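Local coordinates for putative pectin lyase (Geobacillus virus E2, PDB 7CHU), which serves as a tailspike of a thermophilic bacteriophage, a trimer whose pectate lyase-like fold suggests that it recognises or cleaves polysaccharide on the host surface, at residues A[8-13]-A[27-32]; A[75-80]-A[115-120]; A[446-451]-A[467-472]; A[488-493]-A[505-510]. All blocks are in the same frame, centred on the assembly; numbering follows the deposited sequence.

Interaction 1: A[8-13]-A[27-32]; sequences NPVATF and DTVMVT
V10 and V31 form a single beta bridge at the end of strand 27-30, in the small N-terminal mixed sheet, where the loop after strand 5-6 crosses it. V10 CA and V31 CA lie 4.9 Å apart, and the case illustrates how one bridge can divide a contact into a packed side and a looser one. On the packed side, V10 and V31 cross obliquely, V10 CG2 resting 3.6 Å from V31 CG1. With chi1 -63°, V10 CG2 sits between the backbone N and the carbonyl carbon, against V31 CG1. V29 joins the group, its CG2 4.2 Å from V10 CG2. Helix 14-19 closes over both valines of the bridge through I16, and N8 O is bonded to the hydroxyl of Y20. The other side is looser: A11 and T12 are partly exposed, their CB atoms turned from segment 27-32, and T12 OG1 hydrogen-bonds D15 OD1 while the side chain caps a backbone N just past F13. The P9 end is different again: P9 CB lies 3.7 Å from T32 CG2, and a neighbouring subunit packs against this end, its T52 on P9 and its K54 on T32. Between the two sides runs the backbone, V10 N giving a hydrogen bond of 3.1 Å to M30 O. Return bonds converge on V10 O: T32 N comes in the carbonyl plane at 2.9 Å, whereas T32 OG1, 3.2 Å away, approaches the same oxygen from 53° above that plane.

Interaction 2: A[75-80]-A[115-120]; sequences VNVKEF and VYFPTG
V77 meets V115, F117 and P118 just where strand 75-76, running parallel to strand 113-117 in the pectate lyase-like parallel beta-helix, gives way to a 3-10 turn. Orientation tells the side chains apart. V77 crosses V115 at about a right angle, CG1 to CG1 at 3.6 Å, and V77 CG1 also stands over the centre of the F117 ring, 3.9 Å from its centroid, in a CH-pi contact only 7° off the ring normal. V77's other methyl, CG2, packs 3.8 Å from P118 CD. N76 instead lies alongside Y116, pointing the same way, with amide and ring planes 77° apart; N76 ND2 comes to the ring edge, 3.7 Å from Y116 CD2. Tip to tip with P118, N76 OD1 is 3.3 Å from P118 CG. N76 OD1 also accepts from K78 N at 2.8 Å, in the carbonyl plane and on a lone pair, forming an Asx turn, while ND2 donates to T72 OG1 of a neighbouring subunit. Backbone bonds Y116 N to V75 O and V77 N to Y116 O fix the register. With both ends of its amide engaged, N76 is held in rotation, so one buried polar group ties the turn to the trimer interface beside an apolar cluster.

Interaction 3: A[446-451]-A[467-472]; sequences VAFVGA and LNVTLD
F448 and L467 lie side by side, pointing the same way, in the antiparallel hairpin of strands 446-451 and 459-469. L467 CD2 touches the phenyl group at 3.6 Å from F448 CD1 and almost as closely at F448 CE1, and L467 O lies in the ring plane at its edge. With chi1 -62°, F448 CG is anti to the carbonyl carbon, which sets the base of the ring beside L467. V446 and V469 share this face of the sheet, meeting CB to CB at 4.2 Å, and V469 CG2 comes to the rim of the F448 ring. On the other face A447 CB rests 3.5 Å from N468 ND2.

Behind these side chains stands the backbone: the axes of 446-451 and 467-469 approach to 4.7 Å, with directions 167° apart. V446 and V469 form a hydrogen-bonded pair with two bonds, V446 N to V469 O and V469 N to V446 O, the latter 2.7 Å long; F448 N donates to L467 O at 2.9 Å. Farther out, N468 ND2 bonds D444 O and N468 OD1 accepts from K477 NZ, so both ends of this buried amide are satisfied. Strand 433-438 flanks the hairpin through I436, which touches V446 and F448.

F448 also packs on F448 of each of the two neighbouring subunits. The chemistry is thus sided: an apolar face turned to the trimer contact, and a face where the polar amide of N468 has its partners within the chain.

Interaction 4: A[488-493]-A[505-510]; sequences SSTLNN and KFKDNT
A small three-stranded antiparallel sheet near the C-terminus is entered by the loop 488-493, which crosses the end of strand 503-507 and the turn that follows. K507 reaches back over the loop. Its chain is extended until chi3, which at -80° bends CE toward T490. K507 NZ donates to T490 O at 3.0 Å; a weaker bond goes to T490 OG1, whose firmer partner is A487 O. The aliphatic part of the lysine runs past L491 O, 3.5 Å from K507 CD.

At the far end two asparagines, N493 and N509, lie side by side with their amides nearly coplanar, 12° apart. N493 ND2 donates to N509 OD1 at 3.1 Å, arriving somewhat out of the carbonyl plane. Water completes this polar cluster: one molecule accepts from N492 ND2 and donates to N509 OD1, and another links N509 N to N493 OD1, to which it donates at 2.7 Å. Around N509, D508 OD1 accepts from T510 N in an Asx turn and is also met by T510 OG1. The backbone link, N493 N to K507 O, is weak, its N-H...O angle being 119°.

F506 packs CE1 3.5 Å from N493 C and lies against L495 of strand 494-498 and L518 of a neighbouring subunit. K507 touches V513 of strand 513-515. The loop leads into strand 494-498 and packs on 503-507, the middle strand of the sheet.

The four contacts follow one another along the chain, none nested in another, and are strung out along an elongated molecule. Interactions 1 and 4 lie toward its two ends, about 131 Å apart centre to centre; on the same measure interaction 2 is about 39 Å from interaction 1, interaction 3 about 77 Å from interaction 2, and interaction 4 about 26 Å from interaction 3. None touches another. Interaction 1 belongs to the small N-terminal sheet, interaction 2 to parallel strands of the beta-helix, interaction 3 to the antiparallel hairpin strands later in the chain, and interaction 4 to the C-terminal three-stranded sheet. Each has residues touching a neighbouring subunit, so trimer contacts recur along the spike's length.

Interaction 1: A[8-13]-A[27-32]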
loop_
_atom_site.group_PDB
_atom_site.type_symbol
_atom_site.label_atom_id
_atom_site.label_comp_id
_atom_site.label_asym_id
_atom_site.label_seq_id
_atom_site.Cartn_x
_atom_site.Cartn_y
_atom_site.Cartn_z
ATOM N N ASN A 8 15.515 -8.369 -64.027
ATOM C CA ASN A 8 16.123 -9.614 -63.574
ATOM C C ASN A 8 17.637 -9.450 -63.514
ATOM O O ASN A 8 18.231 -8.824 -64.403
ATOM C CB ASN A 8 15.763 -10.782 -64.497
ATOM C CG ASN A 8 14.283 -11.117 -64.465
ATOM O OD1 ASN A 8 13.700 -11.338 -63.399
ATOM N ND2 ASN A 8 13.662 -11.140 -65.636
ATOM N N PRO A 9 18.287 -9.980 -62.483
ATOM C CA PRO A 9 19.740 -9.826 -62.371
ATOM C C PRO A 9 20.449 -10.499 -63.532
ATOM O O PRO A 9 19.879 -11.326 -64.243
ATOM C CB PRO A 9 20.077 -10.521 -61.044
ATOM C CG PRO A 9 18.912 -11.440 -60.792
ATOM C CD PRO A 9 17.712 -10.735 -61.356
ATOM N N VAL A 10 21.719 -10.132 -63.709
ATOM C CA VAL A 10 22.610 -10.757 -64.675
ATOM C C VAL A 10 23.887 -11.125 -63.935
ATOM O O VAL A 10 24.090 -10.742 -62.782
ATOM C CB VAL A 10 22.911 -9.843 -65.885
ATOM C CG1 VAL A 10 21.632 -9.551 -66.651
ATOM C CG2 VAL A 10 23.554 -8.556 -65.433
ATOM N N ALA A 11 24.747 -11.897 -64.610
ATOM C CA ALA A 11 25.941 -12.431 -63.958
ATOM C C ALA A 11 27.060 -11.398 -63.867
ATOM O O ALA A 11 27.709 -11.270 -62.825
ATOM C CB ALA A 11 26.434 -13.680 -64.701
ATOM N N THR A 12 27.328 -10.679 -64.956
ATOM C CA THR A 12 28.468 -9.778 -65.047
ATOM C C THR A 12 28.021 -8.428 -65.579
ATOM O O THR A 12 26.966 -8.292 -66.206
ATOM C CB THR A 12 29.570 -10.320 -65.973
ATOM O OG1 THR A 12 29.239 -10.016 -67.336
ATOM C CG2 THR A 12 29.742 -11.826 -65.814
ATOM N N PHE A 13 28.867 -7.426 -65.333
ATOM C CA PHE A 13 28.584 -6.091 -65.839
ATOM C C PHE A 13 28.415 -6.108 -67.352
ATOM O O PHE A 13 27.501 -5.472 -67.891
ATOM C CB PHE A 13 29.696 -5.133 -65.425
ATOM C CG PHE A 13 29.552 -3.759 -66.013
ATOM C CD1 PHE A 13 30.395 -3.334 -67.027
ATOM C CD2 PHE A 13 28.561 -2.902 -65.562
ATOM C CE1 PHE A 13 30.262 -2.078 -67.564
ATOM C CE2 PHE A 13 28.420 -1.643 -66.101
ATOM C CZ PHE A 13 29.269 -1.230 -67.101
ATOM N N ASP A 27 15.577 2.023 -64.972
ATOM C CA ASP A 27 15.849 0.595 -64.959
ATOM C C ASP A 27 17.007 0.292 -64.019
ATOM O O ASP A 27 18.034 0.980 -64.029
ATOM C CB ASP A 27 16.153 0.091 -66.374
ATOM C CG ASP A 27 14.896 -0.091 -67.201
ATOM O OD1 ASP A 27 13.820 0.325 -66.711
ATOM O OD2 ASP A 27 14.983 -0.641 -68.328
ATOM N N THR A 28 16.831 -0.740 -63.196
ATOM C CA THR A 28 17.773 -1.077 -62.142
ATOM C C THR A 28 18.029 -2.576 -62.189
ATOM O O THR A 28 17.081 -3.369 -62.252
ATOM C CB THR A 28 17.224 -0.637 -60.779
ATOM O OG1 THR A 28 16.822 0.734 -60.863
ATOM C CG2 THR A 28 18.271 -0.770 -59.698
ATOM N N VAL A 29 19.308 -2.956 -62.212
ATOM C CA VAL A 29 19.718 -4.354 -62.292
ATOM C C VAL A 29 20.910 -4.564 -61.378
ATOM O O VAL A 29 21.777 -3.691 -61.253
ATOM C CB VAL A 29 20.078 -4.803 -63.734
ATOM C CG1 VAL A 29 21.263 -4.031 -64.254
ATOM C CG2 VAL A 29 20.365 -6.298 -63.793
ATOM N N MET A 30 20.952 -5.734 -60.749
ATOM C CA MET A 30 22.106 -6.169 -59.981
ATOM C C MET A 30 22.879 -7.193 -60.797
ATOM O O MET A 30 22.283 -8.032 -61.481
ATOM C CB MET A 30 21.673 -6.791 -58.649
ATOM C CG MET A 30 22.790 -7.438 -57.869
ATOM S SD MET A 30 22.195 -8.254 -56.377
ATOM C CE MET A 30 21.739 -6.848 -55.369
ATOM N N VAL A 31 24.201 -7.138 -60.721
ATOM C CA VAL A 31 25.019 -8.205 -61.267
ATOM C C VAL A 31 25.569 -9.015 -60.099
ATOM O O VAL A 31 25.968 -8.457 -59.067
ATOM C CB VAL A 31 26.112 -7.661 -62.212
ATOM C CG1 VAL A 31 25.523 -6.619 -63.160
ATOM C CG2 VAL A 31 27.304 -7.098 -61.485
ATOM N N THR A 32 25.522 -10.340 -60.243
ATOM C CA THR A 32 25.553 -11.251 -59.112
ATOM C C THR A 32 26.737 -12.208 -59.079
ATOM O O THR A 32 27.043 -12.730 -58.003
ATOM C CB THR A 32 24.259 -12.080 -59.082
ATOM O OG1 THR A 32 24.126 -12.817 -60.310
ATOM C CG2 THR A 32 23.054 -11.170 -58.922
#

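Interaction 2: A[75-80]-A[115-120]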
loop_
_atom_site.group_PDB
_atom_site.type_symbol
_atom_site.label_atom_id
_atom_site.label_comp_id
_atom_site.label_asym_id
_atom_site.label_seq_id
_atom_site.Cartn_x
_atom_site.Cartn_y
_atom_site.Cartn_z
ATOM N N VAL A 75 16.520 -14.109 -24.060
ATOM C CA VAL A 75 16.352 -15.281 -24.901
ATOM C C VAL A 75 14.893 -15.314 -25.325
ATOM O O VAL A 75 14.002 -15.428 -24.481
ATOM C CB VAL A 75 16.750 -16.562 -24.163
ATOM C CG1 VAL A 75 16.520 -17.770 -25.051
ATOM C CG2 VAL A 75 18.198 -16.475 -23.734
ATOM N N ASN A 76 14.649 -15.205 -26.627
ATOM C CA ASN A 76 13.311 -15.265 -27.200
ATOM C C ASN A 76 12.983 -16.714 -27.534
ATOM O O ASN A 76 13.734 -17.370 -28.273
ATOM C CB ASN A 76 13.239 -14.379 -28.452
ATOM C CG ASN A 76 11.813 -14.116 -28.923
ATOM O OD1 ASN A 76 11.029 -15.033 -29.071
ATOM N ND2 ASN A 76 11.470 -12.839 -29.141
ATOM N N VAL A 77 11.874 -17.224 -26.984
ATOM C CA VAL A 77 11.492 -18.613 -27.253
ATOM C C VAL A 77 11.287 -18.849 -28.747
ATOM O O VAL A 77 11.430 -19.977 -29.219
ATOM C CB VAL A 77 10.225 -19.013 -26.457
ATOM C CG1 VAL A 77 10.488 -18.908 -24.959
ATOM C CG2 VAL A 77 9.009 -18.147 -26.887
ATOM N N LYS A 78 10.998 -17.801 -29.521
ATOM C CA LYS A 78 10.839 -18.002 -30.962
ATOM C C LYS A 78 12.137 -18.476 -31.612
ATOM O O LYS A 78 12.105 -19.139 -32.654
ATOM C CB LYS A 78 10.363 -16.708 -31.628
ATOM C CG LYS A 78 9.230 -16.901 -32.600
ATOM C CD LYS A 78 9.045 -15.692 -33.505
ATOM C CE LYS A 78 8.277 -16.069 -34.770
ATOM N NZ LYS A 78 7.507 -14.911 -35.331
ATOM N N GLU A 79 13.286 -18.127 -31.022
ATOM C CA GLU A 79 14.565 -18.635 -31.499
ATOM C C GLU A 79 14.650 -20.145 -31.432
ATOM O O GLU A 79 15.522 -20.738 -32.079
ATOM C CB GLU A 79 15.723 -18.081 -30.673
ATOM C CG GLU A 79 15.836 -16.582 -30.602
ATOM C CD GLU A 79 16.835 -16.161 -29.527
ATOM O OE1 GLU A 79 17.791 -16.950 -29.284
ATOM O OE2 GLU A 79 16.648 -15.072 -28.915
ATOM N N PHE A 80 13.816 -20.781 -30.625
ATOM C CA PHE A 80 13.916 -22.214 -30.395
ATOM C C PHE A 80 12.770 -22.975 -31.036
ATOM O O PHE A 80 12.625 -24.181 -30.806
ATOM C CB PHE A 80 14.027 -22.485 -28.896
ATOM C CG PHE A 80 15.368 -22.099 -28.339
ATOM C CD1 PHE A 80 15.633 -20.782 -27.971
ATOM C CD2 PHE A 80 16.395 -23.042 -28.271
ATOM C CE1 PHE A 80 16.913 -20.411 -27.510
ATOM C CE2 PHE A 80 17.665 -22.704 -27.796
ATOM C CZ PHE A 80 17.932 -21.381 -27.420
ATOM N N VAL A 115 13.784 -15.030 -20.194
ATOM C CA VAL A 115 13.227 -15.818 -21.287
ATOM C C VAL A 115 11.941 -15.133 -21.735
ATOM O O VAL A 115 10.961 -15.061 -20.980
ATOM C CB VAL A 115 12.952 -17.265 -20.862
ATOM C CG1 VAL A 115 12.254 -18.012 -22.012
ATOM C CG2 VAL A 115 14.258 -17.963 -20.470
ATOM N N TYR A 116 11.920 -14.632 -22.965
ATOM C CA TYR A 116 10.852 -13.753 -23.413
ATOM C C TYR A 116 9.907 -14.506 -24.335
ATOM O O TYR A 116 10.359 -15.190 -25.266
ATOM C CB TYR A 116 11.416 -12.535 -24.141
ATOM C CG TYR A 116 10.288 -11.675 -24.645
ATOM C CD1 TYR A 116 9.514 -10.939 -23.756
ATOM C CD2 TYR A 116 9.956 -11.646 -25.994
ATOM C CE1 TYR A 116 8.447 -10.145 -24.212
ATOM C CE2 TYR A 116 8.897 -10.869 -26.454
ATOM C CZ TYR A 116 8.151 -10.122 -25.565
ATOM O OH TYR A 116 7.096 -9.354 -26.030
ATOM N N PHE A 117 8.606 -14.368 -24.079
ATOM C CA PHE A 117 7.547 -15.037 -24.847
ATOM C C PHE A 117 6.779 -13.960 -25.607
ATOM O O PHE A 117 5.990 -13.227 -24.982
ATOM C CB PHE A 117 6.568 -15.804 -23.932
ATOM C CG PHE A 117 7.164 -16.946 -23.155
ATOM C CD1 PHE A 117 8.087 -16.725 -22.144
ATOM C CD2 PHE A 117 6.732 -18.239 -23.382
ATOM C CE1 PHE A 117 8.618 -17.784 -21.428
ATOM C CE2 PHE A 117 7.255 -19.319 -22.668
ATOM C CZ PHE A 117 8.203 -19.090 -21.690
ATOM N N PRO A 118 6.934 -13.831 -26.924
ATOM C CA PRO A 118 6.182 -12.809 -27.667
ATOM C C PRO A 118 4.697 -13.125 -27.663
ATOM O O PRO A 118 4.265 -14.233 -27.327
ATOM C CB PRO A 118 6.750 -12.886 -29.099
ATOM C CG PRO A 118 8.049 -13.672 -28.977
ATOM C CD PRO A 118 7.843 -14.596 -27.805
ATOM N N THR A 119 3.918 -12.105 -28.026
ATOM C CA THR A 119 2.473 -12.246 -28.177
ATOM C C THR A 119 2.119 -13.569 -28.839
ATOM O O THR A 119 2.722 -13.948 -29.849
ATOM C CB THR A 119 1.934 -11.087 -29.006
ATOM O OG1 THR A 119 2.112 -9.873 -28.264
ATOM C CG2 THR A 119 0.444 -11.290 -29.305
ATOM N N GLY A 120 1.199 -14.304 -28.237
ATOM C CA GLY A 120 0.814 -15.580 -28.806
ATOM C C GLY A 120 0.147 -16.492 -27.797
ATOM O O GLY A 120 0.075 -16.209 -26.604
#

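Interaction 3: A[446-451]-A[467-472]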
loop_
_atom_site.group_PDB
_atom_site.type_symbol
_atom_site.label_atom_id
_atom_site.label_comp_id
_atom_site.label_asym_id
_atom_site.label_seq_id
_atom_site.Cartn_x
_atom_site.Cartn_y
_atom_site.Cartn_z
ATOM N N VAL A 446 -25.315 8.518 34.388
ATOM C CA VAL A 446 -24.283 7.485 34.429
ATOM C C VAL A 446 -24.829 6.327 35.257
ATOM O O VAL A 446 -25.181 6.521 36.430
ATOM C CB VAL A 446 -22.985 8.025 35.046
ATOM C CG1 VAL A 446 -21.925 6.924 35.071
ATOM C CG2 VAL A 446 -22.469 9.279 34.263
ATOM N N ALA A 447 -24.915 5.133 34.656
ATOM C CA ALA A 447 -25.496 3.978 35.330
ATOM C C ALA A 447 -24.474 2.862 35.508
ATOM O O ALA A 447 -23.596 2.648 34.666
ATOM C CB ALA A 447 -26.713 3.437 34.567
ATOM N N PHE A 448 -24.606 2.154 36.627
ATOM C CA PHE A 448 -23.795 0.995 36.974
ATOM C C PHE A 448 -24.696 -0.232 36.954
ATOM O O PHE A 448 -25.790 -0.204 37.534
ATOM C CB PHE A 448 -23.176 1.178 38.360
ATOM C CG PHE A 448 -22.250 2.346 38.451
ATOM C CD1 PHE A 448 -22.743 3.647 38.480
ATOM C CD2 PHE A 448 -20.867 2.144 38.463
ATOM C CE1 PHE A 448 -21.884 4.725 38.542
ATOM C CE2 PHE A 448 -19.987 3.217 38.526
ATOM C CZ PHE A 448 -20.501 4.518 38.576
ATOM N N VAL A 449 -24.248 -1.293 36.279
ATOM C CA VAL A 449 -25.087 -2.439 35.953
ATOM C C VAL A 449 -24.311 -3.707 36.278
ATOM O O VAL A 449 -23.078 -3.716 36.287
ATOM C CB VAL A 449 -25.530 -2.446 34.465
ATOM C CG1 VAL A 449 -26.504 -1.298 34.182
ATOM C CG2 VAL A 449 -24.320 -2.356 33.530
ATOM N N GLY A 450 -25.049 -4.778 36.581
ATOM C CA GLY A 450 -24.416 -6.061 36.842
ATOM C C GLY A 450 -25.384 -7.223 36.783
ATOM O O GLY A 450 -26.607 -7.043 36.766
ATOM N N ALA A 451 -24.816 -8.428 36.750
ATOM C CA ALA A 451 -25.593 -9.658 36.676
ATOM C C ALA A 451 -24.766 -10.802 37.248
ATOM O O ALA A 451 -23.531 -10.808 37.159
ATOM C CB ALA A 451 -26.016 -9.971 35.235
ATOM N N LEU A 467 -26.949 1.641 40.395
ATOM C CA LEU A 467 -26.659 3.003 40.803
ATOM C C LEU A 467 -26.812 3.886 39.572
ATOM O O LEU A 467 -26.369 3.505 38.488
ATOM C CB LEU A 467 -25.235 3.108 41.379
ATOM C CG LEU A 467 -24.694 4.516 41.669
ATOM C CD1 LEU A 467 -25.479 5.095 42.842
ATOM C CD2 LEU A 467 -23.185 4.526 41.967
ATOM N N ASN A 468 -27.472 5.032 39.732
ATOM C CA ASN A 468 -27.523 6.064 38.706
ATOM C C ASN A 468 -26.947 7.345 39.287
ATOM O O ASN A 468 -27.260 7.715 40.421
ATOM C CB ASN A 468 -28.952 6.325 38.217
ATOM C CG ASN A 468 -29.542 5.152 37.482
ATOM O OD1 ASN A 468 -30.197 4.302 38.090
ATOM N ND2 ASN A 468 -29.343 5.105 36.163
ATOM N N VAL A 469 -26.110 8.020 38.524
ATOM C CA VAL A 469 -25.619 9.333 38.897
ATOM C C VAL A 469 -26.237 10.294 37.900
ATOM O O VAL A 469 -25.951 10.212 36.701
ATOM C CB VAL A 469 -24.086 9.395 38.879
ATOM C CG1 VAL A 469 -23.595 10.827 39.091
ATOM C CG2 VAL A 469 -23.522 8.454 39.952
ATOM N N THR A 470 -27.140 11.153 38.363
ATOM C CA THR A 470 -27.811 12.081 37.452
ATOM C C THR A 470 -27.682 13.522 37.948
ATOM O O THR A 470 -27.076 13.804 38.980
ATOM C CB THR A 470 -29.289 11.706 37.254
ATOM O OG1 THR A 470 -30.078 12.155 38.372
ATOM C CG2 THR A 470 -29.453 10.209 37.073
ATOM N N LEU A 471 -28.286 14.437 37.189
ATOM C CA LEU A 471 -28.236 15.851 37.516
ATOM C C LEU A 471 -29.017 16.174 38.774
ATOM O O LEU A 471 -28.783 17.225 39.374
ATOM C CB LEU A 471 -28.781 16.687 36.361
ATOM C CG LEU A 471 -27.814 16.835 35.180
ATOM C CD1 LEU A 471 -28.594 17.194 33.923
ATOM C CD2 LEU A 471 -26.756 17.872 35.471
ATOM N N ASP A 472 -29.922 15.304 39.203
ATOM C CA ASP A 472 -30.702 15.630 40.385
ATOM C C ASP A 472 -30.465 14.670 41.546
ATOM O O ASP A 472 -31.043 14.875 42.621
ATOM C CB ASP A 472 -32.191 15.730 40.028
ATOM C CG ASP A 472 -32.734 14.487 39.363
ATOM O OD1 ASP A 472 -32.315 13.346 39.699
ATOM O OD2 ASP A 472 -33.612 14.643 38.491
#

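Interaction 4: A[488-493]-A[505-510]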
loop_
_atom_site.group_PDB
_atom_site.type_symbol
_atom_site.label_atom_id
_atom_site.label_comp_id
_atom_site.label_asym_id
_atom_site.label_seq_id
_atom_site.Cartn_x
_atom_site.Cartn_y
_atom_site.Cartn_z
ATOM N N SER A 488 -11.032 10.664 63.017
ATOM C CA SER A 488 -10.099 11.726 62.638
ATOM C C SER A 488 -9.839 11.772 61.140
ATOM O O SER A 488 -9.362 12.798 60.637
ATOM C CB SER A 488 -8.773 11.576 63.385
ATOM O OG SER A 488 -8.219 10.292 63.162
ATOM N N SER A 489 -10.140 10.703 60.405
ATOM C CA SER A 489 -9.902 10.748 58.963
ATOM C C SER A 489 -11.013 11.461 58.202
ATOM O O SER A 489 -10.872 11.680 56.996
ATOM C CB SER A 489 -9.722 9.331 58.395
ATOM O OG SER A 489 -10.959 8.620 58.285
ATOM N N THR A 490 -12.109 11.819 58.867
ATOM C CA THR A 490 -13.282 12.341 58.190
ATOM C C THR A 490 -13.160 13.849 57.981
ATOM O O THR A 490 -12.650 14.580 58.836
ATOM C CB THR A 490 -14.548 12.001 58.991
ATOM O OG1 THR A 490 -14.441 12.564 60.301
ATOM C CG2 THR A 490 -14.675 10.505 59.158
ATOM N N LEU A 491 -13.610 14.300 56.820
ATOM C CA LEU A 491 -13.828 15.705 56.537
ATOM C C LEU A 491 -15.152 16.159 57.149
ATOM O O LEU A 491 -15.996 15.345 57.513
ATOM C CB LEU A 491 -13.860 15.935 55.030
ATOM C CG LEU A 491 -12.626 15.481 54.247
ATOM C CD1 LEU A 491 -12.916 15.620 52.773
ATOM C CD2 LEU A 491 -11.428 16.290 54.661
ATOM N N ASN A 492 -15.337 17.477 57.239
ATOM C CA ASN A 492 -16.626 18.030 57.635
ATOM C C ASN A 492 -17.743 17.538 56.718
ATOM O O ASN A 492 -17.534 17.279 55.527
ATOM C CB ASN A 492 -16.575 19.548 57.623
ATOM C CG ASN A 492 -15.791 20.093 58.781
ATOM O OD1 ASN A 492 -15.235 19.331 59.574
ATOM N ND2 ASN A 492 -15.733 21.410 58.892
ATOM N N ASN A 493 -18.935 17.374 57.307
ATOM C CA ASN A 493 -20.145 16.954 56.584
ATOM C C ASN A 493 -20.024 15.518 56.080
ATOM O O ASN A 493 -20.516 15.172 55.005
ATOM C CB ASN A 493 -20.489 17.924 55.450
ATOM C CG ASN A 493 -20.854 19.325 55.973
ATOM O OD1 ASN A 493 -21.696 19.474 56.851
ATOM N ND2 ASN A 493 -20.214 20.332 55.443
ATOM N N LYS A 505 -22.063 7.505 62.490
ATOM C CA LYS A 505 -21.814 8.838 63.022
ATOM C C LYS A 505 -21.781 9.827 61.870
ATOM O O LYS A 505 -21.708 9.449 60.698
ATOM C CB LYS A 505 -20.496 8.914 63.818
ATOM C CG LYS A 505 -20.421 7.948 64.993
ATOM C CD LYS A 505 -19.244 8.247 65.907
ATOM C CE LYS A 505 -19.169 7.202 67.031
ATOM N NZ LYS A 505 -17.986 7.410 67.904
ATOM N N PHE A 506 -21.870 11.104 62.229
ATOM C CA PHE A 506 -21.798 12.199 61.271
ATOM C C PHE A 506 -20.885 13.275 61.842
ATOM O O PHE A 506 -21.120 13.763 62.955
ATOM C CB PHE A 506 -23.199 12.757 60.995
ATOM C CG PHE A 506 -23.241 13.847 59.948
ATOM C CD1 PHE A 506 -22.983 13.549 58.620
ATOM C CD2 PHE A 506 -23.601 15.148 60.284
ATOM C CE1 PHE A 506 -23.046 14.540 57.646
ATOM C CE2 PHE A 506 -23.658 16.150 59.316
ATOM C CZ PHE A 506 -23.382 15.835 57.990
ATOM N N LYS A 507 -19.834 13.642 61.107
ATOM C CA LYS A 507 -19.076 14.839 61.461
ATOM C C LYS A 507 -19.710 16.013 60.735
ATOM O O LYS A 507 -19.668 16.086 59.500
ATOM C CB LYS A 507 -17.598 14.713 61.102
ATOM C CG LYS A 507 -16.814 15.997 61.328
ATOM C CD LYS A 507 -15.311 15.839 60.952
ATOM C CE LYS A 507 -14.538 15.142 62.066
ATOM N NZ LYS A 507 -13.078 14.978 61.765
ATOM N N ASP A 508 -20.280 16.952 61.490
ATOM C CA ASP A 508 -21.124 17.946 60.838
ATOM C C ASP A 508 -20.287 19.139 60.369
ATOM O O ASP A 508 -19.053 19.145 60.415
ATOM C CB ASP A 508 -22.309 18.344 61.732
ATOM C CG ASP A 508 -21.897 19.053 63.027
ATOM O OD1 ASP A 508 -20.726 19.495 63.136
ATOM O OD2 ASP A 508 -22.768 19.173 63.938
ATOM N N ASN A 509 -20.987 20.164 59.895
ATOM C CA ASN A 509 -20.342 21.346 59.351
ATOM C C ASN A 509 -19.474 22.066 60.370
ATOM O O ASN A 509 -18.618 22.855 59.973
ATOM C CB ASN A 509 -21.397 22.299 58.804
ATOM C CG ASN A 509 -20.805 23.352 57.868
ATOM O OD1 ASN A 509 -20.126 23.033 56.890
ATOM N ND2 ASN A 509 -21.043 24.602 58.189
ATOM N N THR A 510 -19.676 21.836 61.665
ATOM C CA THR A 510 -18.843 22.480 62.678
ATOM C C THR A 510 -17.574 21.684 62.979
ATOM O O THR A 510 -16.794 22.088 63.853
ATOM C CB THR A 510 -19.648 22.703 63.982
ATOM O OG1 THR A 510 -19.844 21.456 64.668
ATOM C CG2 THR A 510 -21.014 23.336 63.688
HETATM O O HOH W 1 -17.456 22.931 57.055
HETATM O O HOH W 2 -23.591 19.295 58.737
#